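Local coordinates for protein ATP-dependent DNA helicase uvsW (PDB 1RIF) that couples ATP hydrolysis to 3'-5' unwinding of duplex DNA, drives Holliday-junction branch migration and probably regresses stalled forks during phage T4 recombination-dependent repair, at residues G227-D232 / M253-L258; F28-A33 / D48-L53; E104-N109 / D179-S184; M1-H6 / Y77-D82. The protein carries 1 engineered substitution. All blocks are in the same frame, centred on the assembly; numbering follows the deposited sequence.

Contact 1: G227-D232 / M253-L258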
loop_
_atom_site.group_PDB
_atom_site.type_symbol
_atom_site.label_atom_id
_atom_site.label_comp_id
_atom_site.label_asym_id
_atom_site.label_seq_id
_atom_site.Cartn_x
_atom_site.Cartn_y
_atom_site.Cartn_z
ATOM N N GLY A 227 8.385 0.479 -6.833
ATOM C CA GLY A 227 8.041 -0.929 -6.877
ATOM C C GLY A 227 7.410 -1.361 -5.562
ATOM O O GLY A 227 6.689 -2.361 -5.489
ATOM N N MET A 228 7.697 -0.600 -4.512
ATOM C CA MET A 228 7.161 -0.873 -3.189
ATOM C C MET A 228 6.791 0.441 -2.520
ATOM O O MET A 228 7.474 1.441 -2.690
ATOM C CB MET A 228 8.188 -1.613 -2.330
ATOM C CG MET A 228 7.720 -1.886 -0.906
ATOM S SD MET A 228 8.978 -2.690 0.130
ATOM C CE MET A 228 8.824 -4.401 -0.423
ATOM N N MET A 229 5.695 0.432 -1.770
ATOM C CA MET A 229 5.217 1.618 -1.061
ATOM C C MET A 229 4.654 1.189 0.290
ATOM O O MET A 229 3.968 0.168 0.400
ATOM C CB MET A 229 4.135 2.339 -1.891
ATOM C CG MET A 229 3.498 3.573 -1.244
ATOM S SD MET A 229 2.154 3.231 -0.045
ATOM C CE MET A 229 0.839 2.720 -1.135
ATOM N N MET A 230 4.966 1.975 1.312
ATOM C CA MET A 230 4.504 1.725 2.668
ATOM C C MET A 230 3.960 3.011 3.286
ATOM O O MET A 230 4.491 4.106 3.053
ATOM C CB MET A 230 5.659 1.241 3.550
ATOM C CG MET A 230 6.297 -0.065 3.158
ATOM S SD MET A 230 7.879 -0.214 4.012
ATOM C CE MET A 230 8.996 -0.399 2.648
ATOM N N ASN A 231 2.909 2.868 4.087
ATOM C CA ASN A 231 2.318 4.002 4.783
ATOM C C ASN A 231 2.122 3.607 6.249
ATOM O O ASN A 231 1.247 2.802 6.575
ATOM C CB ASN A 231 0.980 4.394 4.144
ATOM C CG ASN A 231 0.298 5.563 4.867
ATOM O OD1 ASN A 231 0.950 6.385 5.521
ATOM N ND2 ASN A 231 -1.014 5.647 4.731
ATOM N N ASP A 232 2.969 4.149 7.119
ATOM C CA ASP A 232 2.876 3.873 8.544
ATOM C C ASP A 232 1.748 4.754 9.089
ATOM O O ASP A 232 1.746 5.956 8.863
ATOM C CB ASP A 232 4.211 4.199 9.229
ATOM C CG ASP A 232 4.265 3.721 10.671
ATOM O OD1 ASP A 232 3.954 2.541 10.935
ATOM O OD2 ASP A 232 4.622 4.527 11.551
ATOM N N MET A 253 4.228 -3.173 -7.131
ATOM C CA MET A 253 3.947 -4.561 -6.833
ATOM C C MET A 253 3.734 -4.798 -5.335
ATOM O O MET A 253 2.877 -5.593 -4.940
ATOM C CB MET A 253 5.116 -5.398 -7.352
ATOM C CG MET A 253 4.851 -6.878 -7.501
ATOM S SD MET A 253 6.418 -7.769 -7.720
ATOM C CE MET A 253 7.412 -6.533 -8.651
ATOM N N PHE A 254 4.518 -4.119 -4.503
ATOM C CA PHE A 254 4.381 -4.269 -3.058
ATOM C C PHE A 254 3.780 -3.008 -2.459
ATOM O O PHE A 254 4.192 -1.898 -2.780
ATOM C CB PHE A 254 5.735 -4.528 -2.375
ATOM C CG PHE A 254 6.401 -5.813 -2.788
ATOM C CD1 PHE A 254 7.248 -5.853 -3.896
ATOM C CD2 PHE A 254 6.174 -6.986 -2.072
ATOM C CE1 PHE A 254 7.859 -7.038 -4.285
ATOM C CE2 PHE A 254 6.781 -8.179 -2.451
ATOM C CZ PHE A 254 7.628 -8.205 -3.564
ATOM N N LYS A 255 2.794 -3.188 -1.592
ATOM C CA LYS A 255 2.150 -2.074 -0.929
ATOM C C LYS A 255 1.752 -2.525 0.451
ATOM O O LYS A 255 1.126 -3.569 0.606
ATOM C CB LYS A 255 0.928 -1.591 -1.719
ATOM C CG LYS A 255 1.313 -0.791 -2.956
ATOM C CD LYS A 255 0.160 0.042 -3.501
ATOM C CE LYS A 255 -0.887 -0.817 -4.166
ATOM N NZ LYS A 255 -1.996 0.021 -4.669
ATOM N N PHE A 256 2.138 -1.743 1.455
ATOM C CA PHE A 256 1.833 -2.068 2.841
ATOM C C PHE A 256 1.323 -0.894 3.659
ATOM O O PHE A 256 1.829 0.222 3.566
ATOM C CB PHE A 256 3.069 -2.648 3.541
ATOM C CG PHE A 256 3.670 -3.827 2.824
ATOM C CD1 PHE A 256 4.912 -3.726 2.210
ATOM C CD2 PHE A 256 2.978 -5.028 2.736
ATOM C CE1 PHE A 256 5.454 -4.811 1.514
ATOM C CE2 PHE A 256 3.508 -6.109 2.049
ATOM C CZ PHE A 256 4.748 -6.000 1.435
ATOM N N GLY A 257 0.296 -1.166 4.450
ATOM C CA GLY A 257 -0.251 -0.165 5.342
ATOM C C GLY A 257 0.015 -0.736 6.724
ATOM O O GLY A 257 -0.169 -1.930 6.933
ATOM N N LEU A 258 0.485 0.079 7.657
ATOM C CA LEU A 258 0.739 -0.409 9.013
ATOM C C LEU A 258 -0.104 0.403 9.987
ATOM O O LEU A 258 -0.097 1.640 9.957
ATOM C CB LEU A 258 2.224 -0.294 9.381
ATOM C CG LEU A 258 3.174 -1.233 8.638
ATOM C CD1 LEU A 258 3.482 -0.670 7.246
ATOM C CD2 LEU A 258 4.449 -1.396 9.452
#
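Met228, Met230, Phe254 and Phe256 form the apolar centre of a parallel strand pair, axes 5° apart, inside the seven-stranded P-loop NTPase sheet of the helicase ATP-binding domain. Helix 239-245 supplies the beta-alpha-beta crossover from strand 226-232 to strand 254-258. Met228 keeps CG anti to its backbone N, then bends at chi3 (-79°), so that its CE lies 3.7 Å from Phe254 CG and reaches the Phe256 ring in plane, 3.9 Å from CE1. Met230 runs alongside Phe256, its CG 4.0 Å from CD1; helix 141-155 covers this face. On the other face, doubly bent Met229 sets CE 3.6 Å from Lys255 CD. Five backbone hydrogen bonds fix the register, the straightest from Phe254 N to Gly227 O (3.0 Å, 175°). At the polar end Asp232, which opens the predicted DEAH box, forms through OD1 a salt bridge with NH1 of Arg141 in the predicted ATP-binding loop, where the engineered substitution lies. The same OD1 rests 3.7 Å from Leu258 CB.

Contact 2: F28-A33 / D48-L53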
loop_
_atom_site.group_PDB
_atom_site.type_symbol
_atom_site.label_atom_id
_atom_site.label_comp_id
_atom_site.label_asym_id
_atom_site.label_seq_id
_atom_site.Cartn_x
_atom_site.Cartn_y
_atom_site.Cartn_z
ATOM N N PHE A 28 -22.008 -2.408 -5.553
ATOM C CA PHE A 28 -21.374 -3.263 -4.555
ATOM C C PHE A 28 -20.108 -2.588 -4.020
ATOM O O PHE A 28 -19.930 -2.459 -2.812
ATOM C CB PHE A 28 -21.031 -4.626 -5.184
ATOM C CG PHE A 28 -20.385 -5.602 -4.228
ATOM C CD1 PHE A 28 -21.104 -6.148 -3.171
ATOM C CD2 PHE A 28 -19.050 -5.969 -4.382
ATOM C CE1 PHE A 28 -20.506 -7.045 -2.279
ATOM C CE2 PHE A 28 -18.441 -6.868 -3.494
ATOM C CZ PHE A 28 -19.172 -7.404 -2.443
ATOM N N PHE A 29 -19.245 -2.141 -4.926
ATOM C CA PHE A 29 -17.999 -1.494 -4.539
ATOM C C PHE A 29 -18.106 0.022 -4.381
ATOM O O PHE A 29 -17.289 0.771 -4.904
ATOM C CB PHE A 29 -16.898 -1.840 -5.545
ATOM C CG PHE A 29 -16.436 -3.265 -5.457
ATOM C CD1 PHE A 29 -16.761 -4.185 -6.456
ATOM C CD2 PHE A 29 -15.689 -3.698 -4.356
ATOM C CE1 PHE A 29 -16.346 -5.523 -6.357
ATOM C CE2 PHE A 29 -15.270 -5.030 -4.246
ATOM C CZ PHE A 29 -15.597 -5.943 -5.246
ATOM N N SER A 30 -19.118 0.468 -3.650
ATOM C CA SER A 30 -19.314 1.888 -3.410
ATOM C C SER A 30 -19.702 2.080 -1.952
ATOM O O SER A 30 -20.080 1.129 -1.262
ATOM C CB SER A 30 -20.434 2.446 -4.287
ATOM O OG SER A 30 -21.699 2.224 -3.680
ATOM N N PHE A 31 -19.593 3.314 -1.482
ATOM C CA PHE A 31 -19.966 3.630 -0.122
ATOM C C PHE A 31 -20.311 5.099 -0.037
ATOM O O PHE A 31 -19.925 5.897 -0.886
ATOM C CB PHE A 31 -18.847 3.255 0.865
ATOM C CG PHE A 31 -17.552 3.991 0.650
ATOM C CD1 PHE A 31 -17.340 5.235 1.235
ATOM C CD2 PHE A 31 -16.538 3.431 -0.131
ATOM C CE1 PHE A 31 -16.132 5.914 1.045
ATOM C CE2 PHE A 31 -15.333 4.098 -0.328
ATOM C CZ PHE A 31 -15.129 5.339 0.260
ATOM N N GLU A 32 -21.062 5.440 0.994
ATOM C CA GLU A 32 -21.500 6.798 1.227
ATOM C C GLU A 32 -20.326 7.632 1.721
ATOM O O GLU A 32 -19.645 7.242 2.666
ATOM C CB GLU A 32 -22.588 6.761 2.286
ATOM C CG GLU A 32 -23.573 7.882 2.254
ATOM C CD GLU A 32 -24.601 7.730 3.355
ATOM O OE1 GLU A 32 -24.298 8.115 4.511
ATOM O OE2 GLU A 32 -25.700 7.206 3.062
ATOM N N ALA A 33 -20.082 8.773 1.083
ATOM C CA ALA A 33 -19.000 9.653 1.506
ATOM C C ALA A 33 -19.447 10.426 2.752
ATOM O O ALA A 33 -20.548 10.969 2.795
ATOM C CB ALA A 33 -18.647 10.620 0.391
ATOM N N ASP A 48 -24.114 11.758 -6.507
ATOM C CA ASP A 48 -25.114 11.178 -5.609
ATOM C C ASP A 48 -24.578 10.964 -4.186
ATOM O O ASP A 48 -25.222 10.303 -3.371
ATOM C CB ASP A 48 -25.649 9.847 -6.174
ATOM C CG ASP A 48 -24.559 8.793 -6.357
ATOM O OD1 ASP A 48 -23.391 9.070 -6.011
ATOM O OD2 ASP A 48 -24.870 7.682 -6.849
ATOM N N GLY A 49 -23.404 11.525 -3.897
ATOM C CA GLY A 49 -22.811 11.399 -2.574
ATOM C C GLY A 49 -22.091 10.093 -2.264
ATOM O O GLY A 49 -21.605 9.904 -1.148
ATOM N N ARG A 50 -22.006 9.192 -3.241
ATOM C CA ARG A 50 -21.352 7.906 -3.032
ATOM C C ARG A 50 -20.025 7.800 -3.756
ATOM O O ARG A 50 -19.867 8.288 -4.873
ATOM C CB ARG A 50 -22.261 6.753 -3.490
ATOM C CG ARG A 50 -23.597 6.680 -2.749
ATOM C CD ARG A 50 -24.327 5.402 -3.078
ATOM N NE ARG A 50 -23.616 4.224 -2.579
ATOM C CZ ARG A 50 -23.726 3.743 -1.343
ATOM N NH1 ARG A 50 -24.523 4.332 -0.463
ATOM N NH2 ARG A 50 -23.036 2.668 -0.988
ATOM N N ILE A 51 -19.072 7.152 -3.100
ATOM C CA ILE A 51 -17.753 6.947 -3.665
ATOM C C ILE A 51 -17.755 5.588 -4.342
ATOM O O ILE A 51 -18.082 4.578 -3.731
ATOM C CB ILE A 51 -16.680 7.037 -2.560
ATOM C CG1 ILE A 51 -16.531 8.506 -2.146
ATOM C CG2 ILE A 51 -15.348 6.466 -3.050
ATOM C CD1 ILE A 51 -15.761 8.713 -0.880
ATOM N N ARG A 52 -17.419 5.589 -5.625
ATOM C CA ARG A 52 -17.386 4.382 -6.446
ATOM C C ARG A 52 -15.937 3.913 -6.669
ATOM O O ARG A 52 -15.160 4.572 -7.364
ATOM C CB ARG A 52 -18.057 4.670 -7.807
ATOM C CG ARG A 52 -19.565 4.359 -7.935
ATOM C CD ARG A 52 -20.393 4.942 -6.820
ATOM N NE ARG A 52 -21.813 5.125 -7.141
ATOM C CZ ARG A 52 -22.722 4.160 -7.328
ATOM N NH1 ARG A 52 -22.408 2.873 -7.250
ATOM N NH2 ARG A 52 -23.984 4.496 -7.556
ATOM N N LEU A 53 -15.565 2.786 -6.073
ATOM C CA LEU A 53 -14.211 2.266 -6.259
ATOM C C LEU A 53 -14.100 1.559 -7.620
ATOM O O LEU A 53 -13.009 1.364 -8.138
ATOM C CB LEU A 53 -13.833 1.319 -5.104
ATOM C CG LEU A 53 -13.731 2.028 -3.745
ATOM C CD1 LEU A 53 -13.469 1.048 -2.619
ATOM C CD2 LEU A 53 -12.610 3.051 -3.823
HETATM O O HOH W 1 -26.210 6.871 -0.367
#
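Backbone hydrogen bonds define a short two-stranded antiparallel sheet in the N-terminal domain, strand 30-32 against strand 50-52. Phe31 and Ile51 are its hydrogen-bonded pair, with Ile51 N 2.7 Å from Phe31 O, nearly along the C=O axis. Beyond the strand ends, Leu53 N donates to Phe29 O (2.9 Å) and Ala33 N to Gly49 O (2.9 Å). Polar side chains meet on the face of Ser30 and Arg50. The bend at chi3 (66°) turns the Arg50 guanidinium so that NE and NH2 both donate side-on to Ser30 OG, each at 3.0 Å and with the oxygen in the guanidinium plane. Ser30 OG also bonds to Asp27 O, so three hydrogen bonds with two residues grip it. Water 1, 3.0 Å from Arg50 NH1, links weakly to Glu32. Apolar contacts occupy the other face: Ile51 CB sits over the Phe31 ring, 3.9 Å from its centroid and 19° off the normal, while Ile51 CD1 lies 3.7 Å from Ala33 CB. Arg52 forms its strongest bond, a salt bridge, with Asp27 of helix 19-28. Helix 269-276 of the ATP-binding domain packs against Phe29, Phe31 and Leu53, and helix 68-74 also touches Phe29.

Contact 3: E104-N109 / D179-S184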
loop_
_atom_site.group_PDB
_atom_site.type_symbol
_atom_site.label_atom_id
_atom_site.label_comp_id
_atom_site.label_asym_id
_atom_site.label_seq_id
_atom_site.Cartn_x
_atom_site.Cartn_y
_atom_site.Cartn_z
ATOM N N GLU A 104 22.960 -8.100 9.558
ATOM C CA GLU A 104 23.569 -7.690 10.819
ATOM C C GLU A 104 22.877 -6.391 11.221
ATOM O O GLU A 104 23.289 -5.306 10.821
ATOM C CB GLU A 104 25.074 -7.460 10.649
ATOM C CG GLU A 104 25.799 -8.602 9.951
ATOM C CD GLU A 104 27.302 -8.589 10.190
ATOM O OE1 GLU A 104 27.901 -7.487 10.221
ATOM O OE2 GLU A 104 27.885 -9.689 10.336
ATOM N N ILE A 105 21.809 -6.515 12.003
ATOM C CA ILE A 105 21.025 -5.364 12.438
ATOM C C ILE A 105 21.544 -4.820 13.758
ATOM O O ILE A 105 21.899 -5.583 14.654
ATOM C CB ILE A 105 19.537 -5.755 12.579
ATOM C CG1 ILE A 105 19.060 -6.400 11.278
ATOM C CG2 ILE A 105 18.691 -4.533 12.867
ATOM C CD1 ILE A 105 17.673 -6.995 11.368
ATOM N N TYR A 106 21.579 -3.496 13.877
ATOM C CA TYR A 106 22.086 -2.851 15.087
ATOM C C TYR A 106 21.142 -1.863 15.748
ATOM O O TYR A 106 20.086 -1.513 15.220
ATOM C CB TYR A 106 23.396 -2.095 14.795
ATOM C CG TYR A 106 24.567 -2.955 14.372
ATOM C CD1 TYR A 106 24.605 -3.545 13.105
ATOM C CD2 TYR A 106 25.644 -3.167 15.232
ATOM C CE1 TYR A 106 25.693 -4.325 12.700
ATOM C CE2 TYR A 106 26.735 -3.946 14.837
ATOM C CZ TYR A 106 26.752 -4.519 13.572
ATOM O OH TYR A 106 27.828 -5.276 13.174
ATOM N N SER A 107 21.577 -1.414 16.920
ATOM C CA SER A 107 20.899 -0.424 17.740
ATOM C C SER A 107 22.102 0.275 18.353
ATOM O O SER A 107 22.627 -0.160 19.379
ATOM C CB SER A 107 20.069 -1.092 18.830
ATOM O OG SER A 107 19.192 -0.156 19.431
ATOM N N GLY A 108 22.545 1.350 17.713
ATOM C CA GLY A 108 23.727 2.033 18.189
ATOM C C GLY A 108 24.887 1.131 17.798
ATOM O O GLY A 108 25.136 0.905 16.613
ATOM N N ASN A 109 25.590 0.589 18.785
ATOM C CA ASN A 109 26.717 -0.295 18.505
ATOM C C ASN A 109 26.405 -1.710 18.947
ATOM O O ASN A 109 27.228 -2.607 18.802
ATOM C CB ASN A 109 27.977 0.201 19.217
ATOM C CG ASN A 109 28.422 1.565 18.723
ATOM O OD1 ASN A 109 28.713 1.742 17.533
ATOM N ND2 ASN A 109 28.472 2.543 19.633
ATOM N N ASP A 179 20.383 3.591 11.452
ATOM C CA ASP A 179 20.834 3.062 12.739
ATOM C C ASP A 179 20.884 1.535 12.689
ATOM O O ASP A 179 21.798 0.916 13.249
ATOM C CB ASP A 179 19.917 3.515 13.877
ATOM C CG ASP A 179 20.446 3.118 15.249
ATOM O OD1 ASP A 179 21.608 3.448 15.558
ATOM O OD2 ASP A 179 19.701 2.482 16.026
ATOM N N TYR A 180 19.906 0.937 12.012
ATOM C CA TYR A 180 19.844 -0.522 11.870
ATOM C C TYR A 180 21.038 -1.015 11.054
ATOM O O TYR A 180 21.510 -2.152 11.215
ATOM C CB TYR A 180 18.559 -0.927 11.144
ATOM C CG TYR A 180 17.302 -0.702 11.937
ATOM C CD1 TYR A 180 16.180 -0.129 11.343
ATOM C CD2 TYR A 180 17.225 -1.077 13.282
ATOM C CE1 TYR A 180 15.015 0.068 12.061
ATOM C CE2 TYR A 180 16.058 -0.885 14.010
ATOM C CZ TYR A 180 14.961 -0.310 13.388
ATOM O OH TYR A 180 13.801 -0.113 14.094
ATOM N N ARG A 181 21.491 -0.129 10.167
ATOM C CA ARG A 181 22.604 -0.360 9.260
ATOM C C ARG A 181 22.191 -1.166 8.044
ATOM O O ARG A 181 23.021 -1.812 7.404
ATOM C CB ARG A 181 23.770 -1.034 9.976
ATOM C CG ARG A 181 24.310 -0.209 11.124
ATOM C CD ARG A 181 25.637 -0.738 11.611
ATOM N NE ARG A 181 25.942 -0.238 12.944
ATOM C CZ ARG A 181 27.096 -0.437 13.565
ATOM N NH1 ARG A 181 28.055 -1.123 12.959
ATOM N NH2 ARG A 181 27.290 0.044 14.788
ATOM N N LEU A 182 20.899 -1.122 7.730
ATOM C CA LEU A 182 20.379 -1.813 6.554
ATOM C C LEU A 182 20.456 -0.852 5.359
ATOM O O LEU A 182 20.405 -1.273 4.203
ATOM C CB LEU A 182 18.929 -2.259 6.794
ATOM C CG LEU A 182 18.733 -3.316 7.887
ATOM C CD1 LEU A 182 17.253 -3.503 8.174
ATOM C CD2 LEU A 182 19.371 -4.625 7.451
ATOM N N PHE A 183 20.598 0.437 5.661
ATOM C CA PHE A 183 20.695 1.485 4.648
ATOM C C PHE A 183 21.667 2.570 5.094
ATOM O O PHE A 183 21.980 2.685 6.278
ATOM C CB PHE A 183 19.328 2.163 4.408
ATOM C CG PHE A 183 18.271 1.251 3.861
ATOM C CD1 PHE A 183 17.559 0.403 4.704
ATOM C CD2 PHE A 183 17.999 1.226 2.494
ATOM C CE1 PHE A 183 16.588 -0.462 4.192
ATOM C CE2 PHE A 183 17.031 0.365 1.972
ATOM C CZ PHE A 183 16.325 -0.481 2.829
ATOM N N SER A 184 22.130 3.367 4.134
ATOM C CA SER A 184 23.016 4.498 4.406
ATOM C C SER A 184 22.203 5.738 4.004
ATOM O O SER A 184 21.235 5.618 3.247
ATOM C CB SER A 184 24.286 4.411 3.562
ATOM O OG SER A 184 23.993 4.564 2.189
HETATM O O HOH W 2 24.320 -4.217 8.621
HETATM O O HOH W 3 18.301 0.323 16.014
HETATM O O HOH W 4 24.045 1.483 14.198
#
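Arg181, the first residue after helix 167-180 to leave helical backbone angles, with positive phi (80°), sends an extended side chain across Tyr106. Its CB points toward segment 104-109, and CG comes within 3.9 Å of Tyr106 CD1. CD presses onto the ring face, 3.3 Å from the same CD1. NE then passes 3.4 Å from Tyr106 CG and donates to water 4, which lies in the guanidinium plane. CZ stands 3.6 Å from the ring centroid, 16° off the normal, with the planes only 6° apart: a flat stack that is also a cation-pi contact. NH1 extends over the far part of the ring, nearest Tyr106 CE2, whereas NH2, near the CD2 rim, donates to a lone pair of Gly108 O at 3.0 Å. Beside this stack, two further hydrogen bonds tie the end of helix 167-180 to strand 106-107 and the residue after it. Tyr106 N donates to Tyr180 O (3.0 Å) from above the carbonyl plane, and Gly108 N to the syn lone pair of Asp179 OD1 (3.2 Å). Deeper in, Ile105 CG2 packs 3.8 Å from Tyr180 CD2, while the Tyr180 hydroxyl bonds to Ser142 of the predicted ATP-binding loop. Arg111 makes a second cation-pi contact with Tyr106, so two positive groups appear to share one aromatic ring, while NE and NH2 of Arg181 direct N-H groups to water 4 and Gly108 O.

Contact 4: M1-H6 / Y77-D82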
loop_
_atom_site.group_PDB
_atom_site.type_symbol
_atom_site.label_atom_id
_atom_site.label_comp_id
_atom_site.label_asym_id
_atom_site.label_seq_id
_atom_site.Cartn_x
_atom_site.Cartn_y
_atom_site.Cartn_z
ATOM N N MET A 1 -16.888 -16.326 -19.540
ATOM C CA MET A 1 -18.087 -16.793 -18.787
ATOM C C MET A 1 -18.910 -15.624 -18.252
ATOM O O MET A 1 -19.382 -14.790 -19.030
ATOM C CB MET A 1 -17.654 -17.714 -17.647
ATOM C CG MET A 1 -16.389 -17.276 -16.935
ATOM S SD MET A 1 -15.747 -18.616 -15.908
ATOM C CE MET A 1 -14.705 -19.475 -17.093
ATOM N N ASP A 2 -19.096 -15.565 -16.934
ATOM C CA ASP A 2 -19.865 -14.472 -16.343
ATOM C C ASP A 2 -18.980 -13.275 -16.061
ATOM O O ASP A 2 -19.278 -12.153 -16.472
ATOM C CB ASP A 2 -20.530 -14.917 -15.039
ATOM C CG ASP A 2 -21.750 -15.772 -15.272
ATOM O OD1 ASP A 2 -22.653 -15.316 -16.006
ATOM O OD2 ASP A 2 -21.810 -16.892 -14.721
ATOM N N ILE A 3 -17.883 -13.531 -15.360
ATOM C CA ILE A 3 -16.944 -12.486 -14.990
ATOM C C ILE A 3 -15.511 -12.914 -15.252
ATOM O O ILE A 3 -15.094 -13.990 -14.832
ATOM C CB ILE A 3 -17.082 -12.144 -13.493
ATOM C CG1 ILE A 3 -18.497 -11.641 -13.199
ATOM C CG2 ILE A 3 -16.049 -11.111 -13.101
ATOM C CD1 ILE A 3 -18.768 -11.420 -11.739
ATOM N N LYS A 4 -14.766 -12.071 -15.958
ATOM C CA LYS A 4 -13.359 -12.331 -16.253
ATOM C C LYS A 4 -12.563 -11.157 -15.714
ATOM O O LYS A 4 -12.749 -10.024 -16.151
ATOM C CB LYS A 4 -13.117 -12.468 -17.764
ATOM C CG LYS A 4 -13.435 -13.847 -18.330
ATOM C CD LYS A 4 -12.998 -13.960 -19.783
ATOM C CE LYS A 4 -13.206 -15.372 -20.329
ATOM N NZ LYS A 4 -13.123 -15.429 -21.827
ATOM N N VAL A 5 -11.685 -11.423 -14.753
ATOM C CA VAL A 5 -10.875 -10.367 -14.162
ATOM C C VAL A 5 -9.447 -10.414 -14.709
ATOM O O VAL A 5 -8.694 -11.359 -14.463
ATOM C CB VAL A 5 -10.882 -10.482 -12.622
ATOM C CG1 VAL A 5 -10.101 -9.343 -12.006
ATOM C CG2 VAL A 5 -12.315 -10.456 -12.121
ATOM N N HIS A 6 -9.088 -9.382 -15.464
ATOM C CA HIS A 6 -7.773 -9.300 -16.079
ATOM C C HIS A 6 -6.802 -8.406 -15.342
ATOM O O HIS A 6 -7.182 -7.427 -14.702
ATOM C CB HIS A 6 -7.880 -8.790 -17.519
ATOM C CG HIS A 6 -8.703 -9.659 -18.413
ATOM N ND1 HIS A 6 -10.070 -9.521 -18.533
ATOM C CD2 HIS A 6 -8.357 -10.695 -19.213
ATOM C CE1 HIS A 6 -10.529 -10.436 -19.368
ATOM N NE2 HIS A 6 -9.510 -11.162 -19.794
ATOM N N TYR A 77 -22.689 -15.830 -9.570
ATOM C CA TYR A 77 -21.880 -15.628 -10.765
ATOM C C TYR A 77 -20.642 -16.513 -10.824
ATOM O O TYR A 77 -20.086 -16.901 -9.793
ATOM C CB TYR A 77 -21.449 -14.161 -10.888
ATOM C CG TYR A 77 -22.554 -13.215 -11.308
ATOM C CD1 TYR A 77 -23.397 -13.526 -12.376
ATOM C CD2 TYR A 77 -22.734 -11.990 -10.664
ATOM C CE1 TYR A 77 -24.393 -12.639 -12.793
ATOM C CE2 TYR A 77 -23.726 -11.091 -11.076
ATOM C CZ TYR A 77 -24.550 -11.423 -12.138
ATOM O OH TYR A 77 -25.525 -10.543 -12.555
ATOM N N LYS A 78 -20.229 -16.832 -12.048
ATOM C CA LYS A 78 -19.041 -17.646 -12.295
ATOM C C LYS A 78 -17.967 -16.711 -12.836
ATOM O O LYS A 78 -18.216 -15.972 -13.794
ATOM C CB LYS A 78 -19.338 -18.747 -13.327
ATOM C CG LYS A 78 -20.311 -19.832 -12.864
ATOM C CD LYS A 78 -19.713 -20.734 -11.778
ATOM C CE LYS A 78 -19.606 -20.042 -10.411
ATOM N NZ LYS A 78 -18.987 -20.912 -9.356
ATOM N N ALA A 79 -16.776 -16.736 -12.236
ATOM C CA ALA A 79 -15.717 -15.845 -12.692
ATOM C C ALA A 79 -14.320 -16.437 -12.849
ATOM O O ALA A 79 -13.909 -17.299 -12.078
ATOM C CB ALA A 79 -15.656 -14.642 -11.781
ATOM N N TRP A 80 -13.605 -15.952 -13.867
ATOM C CA TRP A 80 -12.226 -16.358 -14.160
ATOM C C TRP A 80 -11.315 -15.209 -13.731
ATOM O O TRP A 80 -11.531 -14.058 -14.123
ATOM C CB TRP A 80 -12.011 -16.602 -15.664
ATOM C CG TRP A 80 -10.544 -16.836 -16.032
ATOM C CD1 TRP A 80 -9.823 -17.985 -15.843
ATOM C CD2 TRP A 80 -9.618 -15.873 -16.575
ATOM N NE1 TRP A 80 -8.514 -17.797 -16.227
ATOM C CE2 TRP A 80 -8.359 -16.512 -16.680
ATOM C CE3 TRP A 80 -9.729 -14.534 -16.979
ATOM C CZ2 TRP A 80 -7.219 -15.856 -17.177
ATOM C CZ3 TRP A 80 -8.589 -13.879 -17.474
ATOM C CH2 TRP A 80 -7.356 -14.545 -17.567
ATOM N N ILE A 81 -10.295 -15.519 -12.939
ATOM C CA ILE A 81 -9.375 -14.491 -12.482
ATOM C C ILE A 81 -7.996 -14.702 -13.092
ATOM O O ILE A 81 -7.408 -15.775 -12.954
ATOM C CB ILE A 81 -9.250 -14.484 -10.936
ATOM C CG1 ILE A 81 -10.623 -14.254 -10.298
ATOM C CG2 ILE A 81 -8.298 -13.383 -10.497
ATOM C CD1 ILE A 81 -11.568 -15.431 -10.427
ATOM N N ASP A 82 -7.494 -13.677 -13.774
ATOM C CA ASP A 82 -6.180 -13.749 -14.397
ATOM C C ASP A 82 -5.228 -14.303 -13.336
ATOM O O ASP A 82 -5.131 -13.767 -12.224
ATOM C CB ASP A 82 -5.745 -12.350 -14.840
ATOM C CG ASP A 82 -4.506 -12.368 -15.709
ATOM O OD1 ASP A 82 -3.672 -13.284 -15.533
ATOM O OD2 ASP A 82 -4.354 -11.457 -16.551
#
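Trp80 directs the edge of its six-membered ring toward the face of His6 in an offset edge-to-face pair, centroids 5.4 Å apart and planes at 61°. With CG anti to the backbone N (chi1 172°), the indole also passes Lys4, whose CG lies 4.0 Å from Trp80 CE3. On the other face of this parallel strand pair Ile3 CB meets Ala79 CB at 3.3 Å, tighter than usual van der Waals contact. Short backbone bonds hold the register: Trp80 N to Ile3 O (2.6 Å), Val5 N to Trp80 O (2.7 Å, 170°) and Asp82 N to Val5 O (2.7 Å). Just before the strands, Asp2 OD2 accepts from Lys78 N at 3.1 Å, the donor standing above the carboxylate plane. Strand 79-81 is an outermost strand of the four-stranded mixed sheet of the N-terminal domain, and strand 3-8 pairs on its other side with antiparallel strand 12-16. Helix 68-74 packs against Ile3 and Tyr77, and the Tyr77 hydroxyl bonds to Glu24 of helix 19-28.

How the contacts relate
Along the chain, contact 2 is nested in the loop closed by contact 4; contact 3 follows, then contact 1. Contacts 2 and 4 belong to the N-terminal domain, on separate sheets with centres about 23 Å apart. Contacts 1 and 3 lie in the P-loop NTPase (res-subunit) part of the chain, centres about 22 Å apart and nearest atoms about 7 Å; both adjoin helix 141-155 and the predicted ATP-binding loop, through Arg141 and Ser142 respectively. Helix 269-276 lies against both contact 1 and contact 2, which places the N-terminal domain against the motor core. Contacts 3 and 4, about 47 Å apart between centres, mark opposite sides of this two-domain piece of the helicase.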